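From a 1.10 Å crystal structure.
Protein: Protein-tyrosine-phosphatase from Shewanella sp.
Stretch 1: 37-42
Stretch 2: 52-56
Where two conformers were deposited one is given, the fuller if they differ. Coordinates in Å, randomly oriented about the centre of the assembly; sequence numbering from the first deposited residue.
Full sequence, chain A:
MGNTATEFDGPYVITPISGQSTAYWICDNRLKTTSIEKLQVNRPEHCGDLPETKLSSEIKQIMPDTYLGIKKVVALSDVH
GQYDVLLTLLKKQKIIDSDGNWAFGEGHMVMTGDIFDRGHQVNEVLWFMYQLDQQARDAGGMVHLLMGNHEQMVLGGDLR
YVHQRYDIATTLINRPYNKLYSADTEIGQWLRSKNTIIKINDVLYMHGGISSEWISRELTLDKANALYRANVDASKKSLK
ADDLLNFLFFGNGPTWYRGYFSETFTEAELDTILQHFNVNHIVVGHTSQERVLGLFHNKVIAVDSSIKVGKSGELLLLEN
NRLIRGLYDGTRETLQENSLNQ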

# COMPACT_ATOMS: atom_id res chain seq x y z
N GLU A 37 -7.03 4.57 -26.27
CA GLU A 37 -8.15 5.30 -26.82
C GLU A 37 -9.19 5.50 -25.70
O GLU A 37 -9.60 4.51 -25.00
CB GLU A 37 -8.80 4.62 -28.02
CG GLU A 37 -7.98 3.75 -28.95
CD GLU A 37 -7.44 4.60 -30.07
OE1 GLU A 37 -6.72 4.11 -30.96
OE2 GLU A 37 -7.80 5.81 -29.93
N LYS A 38 -9.59 6.76 -25.49
CA LYS A 38 -10.71 7.11 -24.63
C LYS A 38 -10.48 6.59 -23.23
O LYS A 38 -11.41 6.15 -22.53
CB LYS A 38 -12.00 6.54 -25.21
CG LYS A 38 -12.33 6.96 -26.63
CD LYS A 38 -13.66 6.45 -27.16
CE LYS A 38 -14.34 7.34 -28.19
NZ LYS A 38 -15.75 6.99 -28.55
N LEU A 39 -9.22 6.64 -22.81
CA LEU A 39 -8.77 6.25 -21.45
C LEU A 39 -8.95 4.79 -21.12
O LEU A 39 -8.71 4.38 -19.97
CB LEU A 39 -9.40 7.09 -20.37
CG LEU A 39 -9.19 8.61 -20.55
CD1 LEU A 39 -9.85 9.24 -19.33
CD2 LEU A 39 -7.74 9.04 -20.67
N GLN A 40 -9.26 3.92 -22.07
CA GLN A 40 -9.53 2.51 -21.79
C GLN A 40 -8.28 1.74 -22.12
O GLN A 40 -7.79 1.61 -23.26
CB GLN A 40 -10.62 2.01 -22.72
CG GLN A 40 -12.01 2.50 -22.46
CD GLN A 40 -12.72 2.09 -21.20
OE1 GLN A 40 -12.28 1.21 -20.45
NE2 GLN A 40 -13.85 2.71 -20.91
N VAL A 41 -7.71 1.16 -21.10
CA VAL A 41 -6.52 0.35 -21.29
C VAL A 41 -6.97 -1.09 -21.55
O VAL A 41 -7.26 -1.80 -20.60
CB VAL A 41 -5.61 0.43 -20.07
CG1 VAL A 41 -4.37 -0.35 -20.30
CG2 VAL A 41 -5.31 1.89 -19.69
N ASN A 42 -7.02 -1.40 -22.84
CA ASN A 42 -7.51 -2.67 -23.35
C ASN A 42 -6.36 -3.56 -23.78
O ASN A 42 -5.44 -3.12 -24.48
CB ASN A 42 -8.43 -2.47 -24.56
CG ASN A 42 -9.75 -1.88 -24.11
OD1 ASN A 42 -10.16 -2.01 -22.96
ND2 ASN A 42 -10.37 -1.23 -25.08
N GLU A 52 -7.26 -4.90 -17.40
CA GLU A 52 -7.77 -3.82 -18.17
C GLU A 52 -8.38 -2.84 -17.17
O GLU A 52 -8.99 -3.26 -16.16
CB GLU A 52 -8.79 -4.26 -19.21
CG GLU A 52 -8.21 -5.37 -20.10
CD GLU A 52 -9.26 -5.81 -21.12
OE1 GLU A 52 -8.92 -5.68 -22.33
OE2 GLU A 52 -10.36 -6.26 -20.74
N THR A 53 -8.11 -1.60 -17.38
CA THR A 53 -8.45 -0.51 -16.47
C THR A 53 -8.83 0.73 -17.26
O THR A 53 -8.25 0.99 -18.33
CB THR A 53 -7.29 -0.08 -15.57
OG1 THR A 53 -6.72 -1.28 -15.03
CG2 THR A 53 -7.69 0.71 -14.33
N LYS A 54 -9.80 1.42 -16.72
CA LYS A 54 -10.08 2.74 -17.22
C LYS A 54 -9.19 3.70 -16.44
O LYS A 54 -9.21 3.69 -15.21
CB LYS A 54 -11.54 3.16 -17.11
CG LYS A 54 -11.78 4.61 -17.48
CD LYS A 54 -12.81 4.79 -18.57
CE LYS A 54 -13.22 6.24 -18.73
NZ LYS A 54 -14.62 6.58 -18.38
N LEU A 55 -8.43 4.50 -17.18
CA LEU A 55 -7.64 5.52 -16.51
C LEU A 55 -8.53 6.58 -15.85
O LEU A 55 -9.57 6.94 -16.37
CB LEU A 55 -6.67 6.19 -17.49
CG LEU A 55 -5.67 5.23 -18.13
CD1 LEU A 55 -4.69 6.05 -18.97
CD2 LEU A 55 -4.90 4.39 -17.12
N SER A 56 -8.08 6.99 -14.68
CA SER A 56 -8.85 7.88 -13.81
C SER A 56 -8.43 9.31 -14.00
O SER A 56 -7.24 9.57 -14.04
CB SER A 56 -8.46 7.44 -12.39
OG SER A 56 -9.41 7.85 -11.44

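Three backbone hydrogen bonds join the two stretches. The best aligned runs from Leu 55 N to Leu 39 O, at 2.8 Å with an N-H...O angle of 168°. Val 41 N donates to Thr 53 O, also at 2.8 Å, with an angle of 156°. The return bond from Thr 53 N to Val 41 O is weak: it spans 3.3 Å at 148°.

These bonds define a short antiparallel ladder. Val 41 and Thr 53 form a hydrogen-bonded pair, linked in both directions, with their CA atoms 5.3 Å apart. Gln 40 and Lys 54 form the adjoining non-hydrogen-bonded pair. Their CA atoms lie closer, at 4.6 Å, as is usual for that kind of pair.

Two carbonyl oxygens also receive CA-H...O contacts. Glu 52 CA lies 3.2 Å from Val 41 O, and Lys 54 CA lies 3.5 Å from Leu 39 O. Each of these oxygens therefore meets both an amide N-H and a CA-H of the facing chain. The angles at hydrogen, 127° and 139°, are more bent than those of the three N-H...O bonds.

Stretch 1 enters the ladder through a type I' turn from Glu 37 to Gln 40. Gln 40 N closes it by donating to Glu 37 O at 3.0 Å. Lys 38 and Leu 39 occupy the middle of the turn, both with positive phi. Leu 39 O still reaches the facing chain, so the pairing begins at the end of the turn.

The side chains of Gln 40 and Lys 54 share one face of the sheet. Gln 40 NE2 approaches Lys 54 CD to 3.3 Å. This is a contact with the aliphatic part of the lysine, not a hydrogen bond. Both residues were deposited in two conformers, so the distance belongs to the one given.

Val 41 and Thr 53 point to the other face, and both are buried. Val 41 CG2 packs against Leu 55 CD2 at 3.6 Å, an apolar contact between two buried residues. Leu 39 and Leu 55 both direct their CA-to-CB bonds toward the opposing stretch, and their CB atoms meet at 4.1 Å. Leu 39 is nevertheless exposed in the whole assembly.

At the far end, Asn 42 CA lies 3.5 Å from Glu 52 OE1. The side chains come no closer than 3.9 Å, between Asn 42 OD1 and Glu 52 OE1. Together the two stretches bury 445 Å², summed over both sides.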